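Local coordinates for protein Nrps/pks (Streptomyces albus, PDB 4OPF) that acts as a ketosynthase domain of the oxazolomycin assembly line, from a family that typically joins acyl units by decarboxylative condensation, at residues A[290-295]-A[320-325]; A[388-393]-A[404-409]; A[285-290]-A[313-318]; A[353-358]-A[382-387]; A[328-333]-A[357-362]. One frame throughout, in Å; residues are numbered along the deposited sequence.

Overall arrangement
All five contacts belong to the ketosynthase, a thiolase-type fold: contacts 1 and 2 build its large mixed sheet, and the other three tie segments around it. The centres of contacts 1 and 2 are about 10 Å apart, with strands 291-293 and 390-396 as neighbours. Contact 3 ties the loop before strand 291-293 to the end of helix 300-314; it crosses contact 1 along the chain and shares Thr290 with it. Contacts 5, 4 and 2 then follow in that order. Contact 4 is a small two-stranded sheet packed against Thr290 and Tyr291. Contact 5, about 24 Å from contact 3 between centres, shares Pro357 and Phe358 with contact 4, so residues 353-362 probably link the small sheet to helix 328-331.

Contact 1: residues A[290-295]-A[320-325]; sequences TYIETN and TPCSLG
Gly325 O is gripped twice by one residue: Thr294 sends it both its backbone N, at 2.9 Å, and its hydroxyl. The hydroxyl bond, Thr294 OG1 to Gly325 O, is the shorter at 2.7 Å. The two donors arrive from opposite faces of the carbonyl plane, and a chi1 of 60° sets OG1 between the backbone N and the carbonyl carbon, within range of the acceptor. This double hold finishes a parallel pairing of strands 291-293 and 322-325, in which Ser323 N binds Thr290 O, Ile292 N binds Ser323 O at 2.9 Å, and Gly325 N binds Ile292 O. With helix 300-314 between them in sequence, the strands make a beta-alpha-beta unit.

On the sheet face toward that helix, Ile292 CB meets Leu324 CD2 at 3.9 Å, and the tip of Ile292, CD1, rests on Cys322 SG. The other face carries Tyr291, whose CG stands anti to the backbone N (chi1 -177°). Its ring meets the neighbouring strand obliquely: Tyr291 CD1 is 3.7 Å from Ser323 OG, while Tyr291 OH reaches Gly325 CA at 3.3 Å. A side chain on Gly325 would have no room there. OH also bonds Lys345 NZ, which makes a salt bridge with Glu293 OE1. An alanine in place of Tyr291 would probably open a gap beside Ser323 and Gly325 and cost Lys345 one of its partners. The chemistry implies that this strand pair couples an apolar, helix-covered face to a buried face where the charge of Lys345 is probably balanced by Glu293, with Tyr291 OH adding a hydrogen bond.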
# COMPACT_ATOMS: atom_id res chain seq x y z
N THR A 290 -24.62 -7.03 13.52
CA THR A 290 -25.15 -8.18 14.23
C THR A 290 -24.10 -9.22 14.62
O THR A 290 -24.29 -9.95 15.61
CB THR A 290 -26.20 -8.84 13.33
OG1 THR A 290 -27.22 -7.89 13.10
CG2 THR A 290 -26.81 -10.10 13.91
N TYR A 291 -23.02 -9.30 13.86
CA TYR A 291 -21.99 -10.30 14.09
C TYR A 291 -20.61 -9.68 13.86
O TYR A 291 -20.44 -8.91 12.93
CB TYR A 291 -22.17 -11.43 13.09
CG TYR A 291 -21.21 -12.60 13.26
CD1 TYR A 291 -21.52 -13.61 14.13
CD2 TYR A 291 -19.99 -12.66 12.58
CE1 TYR A 291 -20.70 -14.69 14.31
CE2 TYR A 291 -19.12 -13.74 12.78
CZ TYR A 291 -19.49 -14.76 13.62
OH TYR A 291 -18.71 -15.88 13.85
N ILE A 292 -19.65 -10.01 14.71
CA ILE A 292 -18.27 -9.62 14.55
C ILE A 292 -17.37 -10.87 14.57
O ILE A 292 -17.37 -11.63 15.54
CB ILE A 292 -17.86 -8.69 15.67
CG1 ILE A 292 -18.81 -7.48 15.69
CG2 ILE A 292 -16.43 -8.24 15.53
CD1 ILE A 292 -18.50 -6.53 16.77
N GLU A 293 -16.64 -11.06 13.48
CA GLU A 293 -15.49 -11.94 13.45
C GLU A 293 -14.33 -11.20 14.14
O GLU A 293 -13.71 -10.30 13.57
CB GLU A 293 -15.17 -12.32 12.01
CG GLU A 293 -13.81 -13.04 11.78
CD GLU A 293 -13.77 -14.50 12.23
OE1 GLU A 293 -14.89 -15.04 12.55
OE2 GLU A 293 -12.62 -15.11 12.28
N THR A 294 -14.01 -11.62 15.35
CA THR A 294 -13.13 -10.94 16.25
C THR A 294 -11.67 -11.22 15.86
O THR A 294 -11.36 -12.16 15.15
CB THR A 294 -13.31 -11.44 17.70
OG1 THR A 294 -13.04 -12.86 17.77
CG2 THR A 294 -14.72 -11.20 18.18
N ASN A 295 -10.78 -10.40 16.39
CA ASN A 295 -9.36 -10.61 16.27
C ASN A 295 -8.90 -11.89 16.91
O ASN A 295 -8.14 -12.65 16.34
CB ASN A 295 -8.60 -9.47 16.88
CG ASN A 295 -7.12 -9.62 16.67
OD1 ASN A 295 -6.67 -9.81 15.56
ND2 ASN A 295 -6.37 -9.61 17.75
N THR A 320 -28.84 -4.44 22.60
CA THR A 320 -29.07 -5.24 21.41
C THR A 320 -28.03 -6.40 21.36
O THR A 320 -26.84 -6.13 21.49
CB THR A 320 -28.90 -4.35 20.16
OG1 THR A 320 -29.87 -3.30 20.16
CG2 THR A 320 -29.04 -5.13 18.87
N PRO A 321 -28.46 -7.65 21.13
CA PRO A 321 -27.47 -8.72 21.05
C PRO A 321 -26.36 -8.44 20.02
O PRO A 321 -26.59 -7.77 18.99
CB PRO A 321 -28.31 -9.94 20.59
CG PRO A 321 -29.62 -9.69 21.31
CD PRO A 321 -29.83 -8.20 21.07
N CYS A 322 -25.16 -8.87 20.33
CA CYS A 322 -24.05 -8.84 19.37
C CYS A 322 -23.33 -10.17 19.43
O CYS A 322 -22.80 -10.53 20.46
CB CYS A 322 -23.07 -7.71 19.66
SG CYS A 322 -21.85 -7.43 18.32
N SER A 323 -23.34 -10.88 18.31
CA SER A 323 -22.80 -12.20 18.21
C SER A 323 -21.32 -12.19 17.76
O SER A 323 -20.97 -11.53 16.81
CB SER A 323 -23.69 -12.97 17.26
OG SER A 323 -23.30 -14.31 17.28
N LEU A 324 -20.44 -12.84 18.52
CA LEU A 324 -19.00 -12.83 18.29
C LEU A 324 -18.53 -14.21 17.89
O LEU A 324 -19.01 -15.22 18.41
CB LEU A 324 -18.22 -12.45 19.55
CG LEU A 324 -18.62 -11.14 20.23
CD1 LEU A 324 -17.62 -10.76 21.29
CD2 LEU A 324 -18.73 -10.00 19.26
N GLY A 325 -17.57 -14.23 16.99
CA GLY A 325 -16.94 -15.43 16.56
C GLY A 325 -15.47 -15.31 16.13
O GLY A 325 -14.82 -14.25 16.25
O HOH W 1 -26.51 -10.61 17.08

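Contact 2: residues A[388-393]-A[404-409]; sequences PLLAAV and HAVLAG
The imidazole of His404 leans obliquely across Ala392 and Val393, the atoms nearest it being Ala392 CB and Val393 O. Its CG stands anti to the backbone N (chi1 -172°). On the ring, CE1 and NE2 come near the partner strand, His404 NE2 lying 3.5 Å from Ala392 CB. Both ring nitrogens are bonded beyond the pairing, ND1 with Ser394 OG and NE2 with Tyr314 OH. A leucine in place of His404 would probably leave both hydroxyls without this partner and set the Tyr314 ring freer to shift.

The histidine belongs to a beta hairpin of strands 390-396 and 401-408. Ala391 and Leu407 form a hydrogen-bonded antiparallel pair; the Leu407 N to Ala391 O bond is 2.8 Å long and straight, 180° at the hydrogen. Val393 and Ala405 are bonded in the same two-way manner, and Gly409 N to Leu389 O, 2.9 Å, continues the bonding.

Leu390 CD2 packs on Ala408 CB at 3.7 Å, on the face shared with Ala392 and Val406. The opposite face brings Val393 CG2 to 4.1 Å from Leu407 CD1, under helix 338-352. The contact thus combines regular backbone bonding with a buried histidine whose two nitrogens are satisfied by Ser394 and Tyr314.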
# COMPACT_ATOMS: atom_id res chain seq x y z
N PRO A 388 -30.39 -6.62 11.25
CA PRO A 388 -29.90 -6.39 9.89
C PRO A 388 -28.74 -7.32 9.46
O PRO A 388 -27.95 -7.82 10.32
CB PRO A 388 -29.45 -4.92 9.92
CG PRO A 388 -30.26 -4.30 11.00
CD PRO A 388 -30.50 -5.37 12.02
N LEU A 389 -28.63 -7.52 8.14
CA LEU A 389 -27.58 -8.34 7.57
C LEU A 389 -26.29 -7.51 7.43
O LEU A 389 -25.91 -7.13 6.33
CB LEU A 389 -27.99 -8.90 6.22
CG LEU A 389 -28.80 -10.18 6.25
CD1 LEU A 389 -29.37 -10.44 4.85
CD2 LEU A 389 -27.93 -11.35 6.70
N LEU A 390 -25.66 -7.25 8.56
CA LEU A 390 -24.42 -6.54 8.65
C LEU A 390 -23.51 -7.27 9.64
O LEU A 390 -23.96 -7.75 10.68
CB LEU A 390 -24.63 -5.12 9.15
CG LEU A 390 -25.19 -4.15 8.12
CD1 LEU A 390 -25.99 -3.07 8.80
CD2 LEU A 390 -24.09 -3.44 7.34
N ALA A 391 -22.24 -7.37 9.25
CA ALA A 391 -21.19 -8.01 10.01
C ALA A 391 -19.87 -7.26 9.88
O ALA A 391 -19.67 -6.44 8.97
CB ALA A 391 -21.05 -9.46 9.56
N ALA A 392 -18.97 -7.48 10.82
CA ALA A 392 -17.68 -6.84 10.82
C ALA A 392 -16.58 -7.86 11.09
O ALA A 392 -16.84 -8.98 11.59
CB ALA A 392 -17.60 -5.74 11.83
N VAL A 393 -15.35 -7.48 10.71
CA VAL A 393 -14.17 -8.31 10.80
C VAL A 393 -13.03 -7.46 11.29
O VAL A 393 -12.80 -6.39 10.79
CB VAL A 393 -13.77 -8.88 9.45
CG1 VAL A 393 -12.62 -9.88 9.64
CG2 VAL A 393 -14.90 -9.65 8.83
N HIS A 404 -10.27 -2.94 10.48
CA HIS A 404 -11.63 -3.36 10.76
C HIS A 404 -12.50 -3.06 9.56
O HIS A 404 -12.43 -1.98 8.99
CB HIS A 404 -12.14 -2.60 12.00
CG HIS A 404 -13.46 -3.05 12.55
ND1 HIS A 404 -13.60 -4.17 13.34
CD2 HIS A 404 -14.69 -2.48 12.49
CE1 HIS A 404 -14.87 -4.30 13.69
NE2 HIS A 404 -15.54 -3.27 13.22
N ALA A 405 -13.30 -4.03 9.16
CA ALA A 405 -14.13 -3.89 7.98
C ALA A 405 -15.58 -4.20 8.35
O ALA A 405 -15.83 -5.12 9.15
CB ALA A 405 -13.66 -4.84 6.90
N VAL A 406 -16.50 -3.48 7.72
CA VAL A 406 -17.94 -3.66 7.87
C VAL A 406 -18.53 -4.08 6.53
O VAL A 406 -18.33 -3.42 5.53
CB VAL A 406 -18.60 -2.34 8.34
CG1 VAL A 406 -20.10 -2.50 8.48
CG2 VAL A 406 -18.03 -1.94 9.69
N LEU A 407 -19.27 -5.20 6.53
CA LEU A 407 -19.86 -5.81 5.36
C LEU A 407 -21.39 -6.04 5.51
O LEU A 407 -21.88 -6.22 6.65
CB LEU A 407 -19.17 -7.13 5.16
CG LEU A 407 -17.68 -7.03 4.87
CD1 LEU A 407 -16.95 -8.10 5.62
CD2 LEU A 407 -17.51 -7.26 3.38
N ALA A 408 -22.12 -5.98 4.38
CA ALA A 408 -23.56 -6.08 4.33
C ALA A 408 -23.93 -7.18 3.36
O ALA A 408 -23.23 -7.39 2.33
CB ALA A 408 -24.20 -4.77 3.89
N GLY A 409 -25.03 -7.85 3.65
CA GLY A 409 -25.62 -8.81 2.74
C GLY A 409 -26.27 -8.07 1.59
O GLY A 409 -26.55 -6.88 1.71

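Contact 3: residues A[285-290]-A[313-318]; sequences AADDVT and VYRDGS
Arg315 is the hub here, its guanidinium holding carbonyls of the 285-290 loop at its edge. Arg315 NH2 meets Val289 O at 2.9 Å, in the guanidinium plane and nearly straight at 164°. Arg315 NH1 meets Ala286 O, also at 2.9 Å, but from above the plane of that carbonyl. Val289 N reaches the same oxygen from the opposite face, closing the 3-10 turn. NH1 additionally binds Tyr314 O.

Asp287 lies over one face of the guanidinium: its OD1 is 3.8 Å from Arg315 NE, a long salt bridge of charges alone. What fixes Asp287 OD1 is Ser318 OG, 2.7 Å away on the syn side, while a water bonded to Tyr314 O also makes a weak bond to Asp287 OD1. A type II turn from Arg315 to Ser318 brings that serine round.

Further out, Arg315 NE bonds Thr320 O and NH2 also bonds Pro321 O, so the guanidinium ties the loop, the helix end and the approach to strand 322-325. Nearby, Val289 CB packs on Tyr314 CE1 at 3.6 Å. A bend at chi2 (-56°) turns CD back, starting the chain toward the loop. Five backbone carbonyls therefore fix the guanidinium, while the aspartate above it probably adds electrostatic balance more than directional bonding.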
# COMPACT_ATOMS: atom_id res chain seq x y z
N ALA A 285 -25.65 2.37 11.69
CA ALA A 285 -25.72 2.44 13.14
C ALA A 285 -24.95 1.26 13.74
O ALA A 285 -25.01 0.15 13.24
CB ALA A 285 -27.17 2.43 13.59
N ALA A 286 -24.25 1.48 14.83
CA ALA A 286 -23.58 0.37 15.53
C ALA A 286 -24.50 -0.80 15.84
O ALA A 286 -24.09 -1.96 15.73
CB ALA A 286 -22.98 0.90 16.83
N ASP A 287 -25.71 -0.52 16.30
CA ASP A 287 -26.66 -1.58 16.64
C ASP A 287 -27.09 -2.45 15.47
O ASP A 287 -27.63 -3.52 15.66
CB ASP A 287 -27.92 -0.95 17.26
CG ASP A 287 -27.85 -0.80 18.79
OD1 ASP A 287 -27.02 -1.40 19.48
OD2 ASP A 287 -28.68 -0.03 19.32
N ASP A 288 -26.90 -1.97 14.24
CA ASP A 288 -27.24 -2.75 13.08
C ASP A 288 -26.22 -3.82 12.76
O ASP A 288 -26.55 -4.74 12.00
CB ASP A 288 -27.46 -1.86 11.87
CG ASP A 288 -28.74 -1.02 11.99
OD1 ASP A 288 -29.69 -1.45 12.63
OD2 ASP A 288 -28.77 0.06 11.43
N VAL A 289 -25.03 -3.72 13.32
CA VAL A 289 -23.99 -4.76 13.08
C VAL A 289 -24.29 -5.88 14.07
O VAL A 289 -24.19 -5.70 15.26
CB VAL A 289 -22.58 -4.20 13.25
CG1 VAL A 289 -21.52 -5.27 13.00
CG2 VAL A 289 -22.35 -3.01 12.31
N THR A 290 -24.62 -7.03 13.52
CA THR A 290 -25.15 -8.18 14.23
C THR A 290 -24.10 -9.22 14.62
O THR A 290 -24.29 -9.95 15.61
CB THR A 290 -26.20 -8.84 13.33
OG1 THR A 290 -27.22 -7.89 13.10
CG2 THR A 290 -26.81 -10.10 13.91
N VAL A 313 -17.63 0.42 21.66
CA VAL A 313 -17.87 1.02 20.40
C VAL A 313 -19.24 0.60 19.85
O VAL A 313 -19.98 1.43 19.31
CB VAL A 313 -16.80 0.62 19.37
CG1 VAL A 313 -17.26 0.95 17.94
CG2 VAL A 313 -15.49 1.33 19.63
N TYR A 314 -19.54 -0.69 19.93
CA TYR A 314 -20.73 -1.26 19.26
C TYR A 314 -22.01 -1.27 20.09
O TYR A 314 -23.11 -1.22 19.52
CB TYR A 314 -20.43 -2.71 18.80
CG TYR A 314 -19.77 -2.71 17.45
CD1 TYR A 314 -20.53 -2.55 16.35
CD2 TYR A 314 -18.42 -2.85 17.29
CE1 TYR A 314 -20.00 -2.58 15.12
CE2 TYR A 314 -17.85 -2.83 16.04
CZ TYR A 314 -18.64 -2.70 14.96
OH TYR A 314 -18.20 -2.60 13.67
N ARG A 315 -21.85 -1.33 21.41
CA ARG A 315 -22.98 -1.49 22.34
C ARG A 315 -22.95 -0.53 23.54
O ARG A 315 -23.34 -0.90 24.64
CB ARG A 315 -23.09 -2.95 22.82
CG ARG A 315 -23.50 -3.95 21.71
CD ARG A 315 -24.80 -3.60 21.01
NE ARG A 315 -25.16 -4.61 20.03
CZ ARG A 315 -24.87 -4.56 18.72
NH1 ARG A 315 -24.22 -3.55 18.19
NH2 ARG A 315 -25.23 -5.55 17.94
N ASP A 316 -22.53 0.70 23.31
CA ASP A 316 -22.43 1.68 24.38
C ASP A 316 -23.83 2.13 24.73
O ASP A 316 -24.48 2.74 23.91
CB ASP A 316 -21.56 2.87 23.94
CG ASP A 316 -21.21 3.76 25.08
OD1 ASP A 316 -21.47 3.33 26.24
OD2 ASP A 316 -20.77 4.92 24.86
N GLY A 317 -24.32 1.78 25.90
CA GLY A 317 -25.68 2.08 26.32
C GLY A 317 -26.74 1.27 25.57
O GLY A 317 -27.87 1.74 25.44
N SER A 318 -26.38 0.08 25.07
CA SER A 318 -27.32 -0.72 24.30
C SER A 318 -27.40 -2.13 24.83
O SER A 318 -26.42 -2.66 25.30
CB SER A 318 -26.87 -0.79 22.83
OG SER A 318 -27.66 -1.69 22.10
O HOH W 2 -25.16 0.86 19.93

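Contact 4: residues A[353-358]-A[382-387]; sequences RAIVPF and TPWPDA
Torsions set the first atoms of Ile355 and Trp384: CG1 of Ile355 stands anti to its carbonyl carbon (chi1 -62°), and CG of Trp384 is anti to its backbone N (chi1 -158°). The two side chains cross at about a right angle, Ile355 CG1 lying 3.9 Å from Trp384 CE3, a carbon of the benzene ring, which it meets obliquely. A nearly extended chi2 of -162° carries Ile355 CD1 on to Pro385 CD at 3.8 Å, again crossing at about a right angle. Pro385 CD lies over one face of the indole, offset toward the rim, so the isoleucine, the proline and the tryptophan form a compact apolar cluster. At the edge of the ring, near its plane, is Ala354 N.

The backbone beneath is a two-stranded antiparallel sheet, separate from the large mixed one. Ile355 and Thr382 are the hydrogen-bonded pair, Ile355 N to Thr382 O at 2.9 Å and Thr382 N to Ile355 O at 3.0 Å. The neighbouring pair, Ala354 with Pro383, is non-hydrogen-bonded, as a proline nitrogen allows. Trp384 N to Arg353 O, 3.0 Å, is bent, the donor standing well above the carbonyl plane. Arg353 has positive phi and is the C-prime residue of a Schellman motif that ends helix 338-352, so the strand leaves directly from a helix cap. Thr382 OG1 bonds the following carbonyl, Pro383 O, at 3.0 Å.

Trp384 NE1 bonds Pro388 O, and the ring leans on Thr290 as well as on Met349 and Leu350 of helix 338-352. Trp384 thus has its polar edge satisfied while its carbon surface joins the small sheet to the helix and to Thr290.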
# COMPACT_ATOMS: atom_id res chain seq x y z
N ARG A 353 -27.20 -16.26 4.96
CA ARG A 353 -28.02 -15.75 6.07
C ARG A 353 -28.00 -16.69 7.27
O ARG A 353 -29.04 -17.13 7.74
CB ARG A 353 -29.45 -15.47 5.61
CG ARG A 353 -29.48 -14.49 4.46
CD ARG A 353 -30.82 -14.33 3.80
NE ARG A 353 -30.64 -13.47 2.62
CZ ARG A 353 -31.60 -12.98 1.83
NH1 ARG A 353 -32.89 -13.25 2.07
NH2 ARG A 353 -31.28 -12.20 0.79
N ALA A 354 -26.82 -16.99 7.76
CA ALA A 354 -26.72 -17.84 8.90
C ALA A 354 -25.51 -17.48 9.72
O ALA A 354 -24.50 -16.99 9.20
CB ALA A 354 -26.63 -19.31 8.48
N ILE A 355 -25.63 -17.77 11.01
CA ILE A 355 -24.52 -17.63 11.92
C ILE A 355 -23.98 -19.01 12.22
O ILE A 355 -24.73 -19.89 12.55
CB ILE A 355 -24.96 -16.91 13.19
CG1 ILE A 355 -25.42 -15.51 12.76
CG2 ILE A 355 -23.77 -16.85 14.15
CD1 ILE A 355 -25.50 -14.51 13.86
N VAL A 356 -22.67 -19.18 12.05
CA VAL A 356 -22.03 -20.43 12.35
C VAL A 356 -21.62 -20.56 13.81
O VAL A 356 -21.51 -19.58 14.54
CB VAL A 356 -20.83 -20.62 11.48
CG1 VAL A 356 -21.24 -20.49 10.04
CG2 VAL A 356 -19.72 -19.63 11.82
N PRO A 357 -21.41 -21.81 14.25
CA PRO A 357 -21.02 -22.01 15.64
C PRO A 357 -19.66 -21.40 15.95
O PRO A 357 -18.75 -21.42 15.12
CB PRO A 357 -20.91 -23.53 15.79
CG PRO A 357 -21.42 -24.12 14.56
CD PRO A 357 -21.73 -23.05 13.56
N PHE A 358 -19.52 -20.92 17.16
CA PHE A 358 -18.23 -20.62 17.73
C PHE A 358 -17.76 -21.80 18.58
O PHE A 358 -18.50 -22.32 19.43
CB PHE A 358 -18.34 -19.38 18.58
CG PHE A 358 -17.09 -19.04 19.31
CD1 PHE A 358 -15.95 -18.68 18.62
CD2 PHE A 358 -17.03 -19.11 20.69
CE1 PHE A 358 -14.78 -18.36 19.29
CE2 PHE A 358 -15.87 -18.76 21.37
CZ PHE A 358 -14.74 -18.39 20.67
N THR A 382 -27.36 -21.21 13.17
CA THR A 382 -28.69 -20.67 13.34
C THR A 382 -29.00 -19.78 12.16
O THR A 382 -28.11 -19.18 11.59
CB THR A 382 -28.81 -19.78 14.61
OG1 THR A 382 -28.31 -18.49 14.31
CG2 THR A 382 -27.99 -20.31 15.74
N PRO A 383 -30.28 -19.69 11.79
CA PRO A 383 -30.64 -18.72 10.78
C PRO A 383 -30.35 -17.34 11.30
O PRO A 383 -30.21 -17.14 12.50
CB PRO A 383 -32.15 -18.97 10.55
CG PRO A 383 -32.60 -19.88 11.65
CD PRO A 383 -31.39 -20.62 12.10
N TRP A 384 -30.20 -16.38 10.40
CA TRP A 384 -29.84 -15.05 10.83
C TRP A 384 -30.91 -14.60 11.81
O TRP A 384 -32.07 -14.84 11.60
CB TRP A 384 -29.70 -14.10 9.63
CG TRP A 384 -28.84 -12.85 9.89
CD1 TRP A 384 -29.29 -11.63 10.24
CD2 TRP A 384 -27.41 -12.74 9.82
NE1 TRP A 384 -28.25 -10.78 10.40
CE2 TRP A 384 -27.08 -11.44 10.14
CE3 TRP A 384 -26.38 -13.62 9.49
CZ2 TRP A 384 -25.80 -10.98 10.18
CZ3 TRP A 384 -25.07 -13.16 9.50
CH2 TRP A 384 -24.81 -11.84 9.83
N PRO A 385 -30.53 -13.95 12.90
CA PRO A 385 -31.55 -13.43 13.78
C PRO A 385 -32.38 -12.35 13.12
O PRO A 385 -32.12 -11.97 12.00
CB PRO A 385 -30.76 -12.85 14.95
CG PRO A 385 -29.36 -12.76 14.53
CD PRO A 385 -29.16 -13.62 13.34
N ASP A 386 -33.36 -11.84 13.85
CA ASP A 386 -34.25 -10.80 13.35
C ASP A 386 -33.53 -9.45 13.56
O ASP A 386 -33.79 -8.73 14.51
CB ASP A 386 -35.61 -10.89 14.09
CG ASP A 386 -36.69 -10.02 13.45
OD1 ASP A 386 -36.35 -9.21 12.56
OD2 ASP A 386 -37.87 -10.16 13.86
N ALA A 387 -32.61 -9.13 12.65
CA ALA A 387 -31.71 -7.99 12.80
C ALA A 387 -30.99 -7.79 11.47
O ALA A 387 -31.01 -8.67 10.64
CB ALA A 387 -30.70 -8.27 13.91

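Contact 5: residues A[328-333]-A[357-362]; sequences KPNIGH and PFLSGR
Pro329 packs against Leu359, CB to CB at 3.7 Å, where the short helix 328-331 of the thiolase-type fold meets the loop after strand 354-355. Its CG comes more loosely toward Phe358, Pro329 CG to Phe358 CE1 being 4.4 Å. That phenylalanine ring is itself held from two sources: Ser360 N lies above its centre, 3.6 Å off the plane, and Phe377 stacks on it.

The second helical residue to take part is Asn330, whose side chain crosses that of Leu359 at about a right angle. The amide is held by polar partners as well. Asn330 ND2 bonds Arg35 O, a carbonyl beyond both segments that helps to fix the amide beside the leucine. The same Asn330 ND2 donates to a water 3.0 Å away that also bonds Pro357 O. A second water, 2.8 Å from Asn330 OD1, accepts from Leu359 N. The two segments are therefore bridged by two waters as well as by apolar contact, and one asparagine side chain serves both waters. Both methyls of Leu359 approach the amide nitrogen from the same side: Leu359 CD1 stands 3.8 Å from Asn330 ND2, and Leu359 CD2 stands 3.9 Å from the same atom.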
# COMPACT_ATOMS: atom_id res chain seq x y z
N LYS A 328 -10.44 -19.12 13.99
CA LYS A 328 -9.16 -19.72 14.41
C LYS A 328 -9.29 -21.09 15.10
O LYS A 328 -8.47 -21.96 14.89
CB LYS A 328 -8.38 -18.78 15.30
CG LYS A 328 -7.95 -17.54 14.55
CD LYS A 328 -7.02 -16.71 15.39
CE LYS A 328 -6.84 -15.34 14.76
NZ LYS A 328 -5.95 -14.56 15.66
N PRO A 329 -10.32 -21.31 15.93
CA PRO A 329 -10.47 -22.66 16.47
C PRO A 329 -10.80 -23.69 15.37
O PRO A 329 -10.53 -24.86 15.56
CB PRO A 329 -11.64 -22.53 17.44
CG PRO A 329 -11.66 -21.08 17.79
CD PRO A 329 -11.32 -20.39 16.49
N ASN A 330 -11.34 -23.27 14.23
CA ASN A 330 -11.64 -24.18 13.14
C ASN A 330 -10.42 -24.49 12.26
O ASN A 330 -10.28 -25.61 11.80
CB ASN A 330 -12.70 -23.59 12.22
CG ASN A 330 -13.98 -23.18 12.94
OD1 ASN A 330 -14.06 -22.10 13.57
ND2 ASN A 330 -15.00 -23.98 12.79
N ILE A 331 -9.59 -23.49 11.95
CA ILE A 331 -8.51 -23.69 10.99
C ILE A 331 -7.12 -23.27 11.45
O ILE A 331 -6.18 -23.37 10.66
CB ILE A 331 -8.76 -22.94 9.68
CG1 ILE A 331 -8.77 -21.45 9.91
CG2 ILE A 331 -10.06 -23.43 9.04
CD1 ILE A 331 -8.91 -20.63 8.62
N GLY A 332 -6.97 -22.88 12.71
CA GLY A 332 -5.72 -22.33 13.26
C GLY A 332 -5.54 -20.86 12.88
O GLY A 332 -6.49 -20.20 12.51
N HIS A 333 -4.29 -20.37 12.93
CA HIS A 333 -3.97 -18.98 12.66
C HIS A 333 -3.22 -18.87 11.31
O HIS A 333 -2.02 -19.12 11.26
CB HIS A 333 -3.07 -18.42 13.76
CG HIS A 333 -2.95 -16.92 13.74
ND1 HIS A 333 -3.02 -16.17 12.59
CD2 HIS A 333 -2.75 -16.03 14.74
CE1 HIS A 333 -2.89 -14.89 12.87
NE2 HIS A 333 -2.73 -14.77 14.18
N PRO A 357 -21.41 -21.81 14.25
CA PRO A 357 -21.02 -22.01 15.64
C PRO A 357 -19.66 -21.40 15.95
O PRO A 357 -18.75 -21.42 15.12
CB PRO A 357 -20.91 -23.53 15.79
CG PRO A 357 -21.42 -24.12 14.56
CD PRO A 357 -21.73 -23.05 13.56
N PHE A 358 -19.52 -20.92 17.16
CA PHE A 358 -18.23 -20.62 17.73
C PHE A 358 -17.76 -21.80 18.58
O PHE A 358 -18.50 -22.32 19.43
CB PHE A 358 -18.34 -19.38 18.58
CG PHE A 358 -17.09 -19.04 19.31
CD1 PHE A 358 -15.95 -18.68 18.62
CD2 PHE A 358 -17.03 -19.11 20.69
CE1 PHE A 358 -14.78 -18.36 19.29
CE2 PHE A 358 -15.87 -18.76 21.37
CZ PHE A 358 -14.74 -18.39 20.67
N LEU A 359 -16.51 -22.22 18.37
CA LEU A 359 -15.98 -23.40 19.04
C LEU A 359 -15.42 -23.20 20.46
O LEU A 359 -15.72 -23.97 21.35
CB LEU A 359 -14.96 -24.10 18.13
CG LEU A 359 -15.53 -25.09 17.11
CD1 LEU A 359 -16.58 -24.43 16.23
CD2 LEU A 359 -14.42 -25.64 16.22
N SER A 360 -14.65 -22.16 20.72
CA SER A 360 -13.99 -21.99 22.04
C SER A 360 -14.86 -21.27 23.10
O SER A 360 -16.06 -21.58 23.22
CB SER A 360 -12.63 -21.31 21.86
OG SER A 360 -11.87 -21.37 23.05
N GLY A 361 -14.27 -20.34 23.89
CA GLY A 361 -14.99 -19.51 24.89
C GLY A 361 -15.58 -20.22 26.12
O GLY A 361 -16.40 -19.65 26.87
N ARG A 362 -15.10 -21.44 26.37
CA ARG A 362 -15.77 -22.41 27.24
C ARG A 362 -15.19 -22.36 28.67
O ARG A 362 -15.23 -23.36 29.40
CB ARG A 362 -15.68 -23.86 26.66
CG ARG A 362 -15.21 -24.04 25.20
CD ARG A 362 -13.69 -24.24 25.11
NE ARG A 362 -13.26 -24.84 23.86
CZ ARG A 362 -12.07 -24.67 23.29
NH1 ARG A 362 -11.16 -23.87 23.84
NH2 ARG A 362 -11.81 -25.28 22.13
O HOH W 3 -15.04 -21.31 16.05
O HOH W 4 -17.68 -22.64 13.03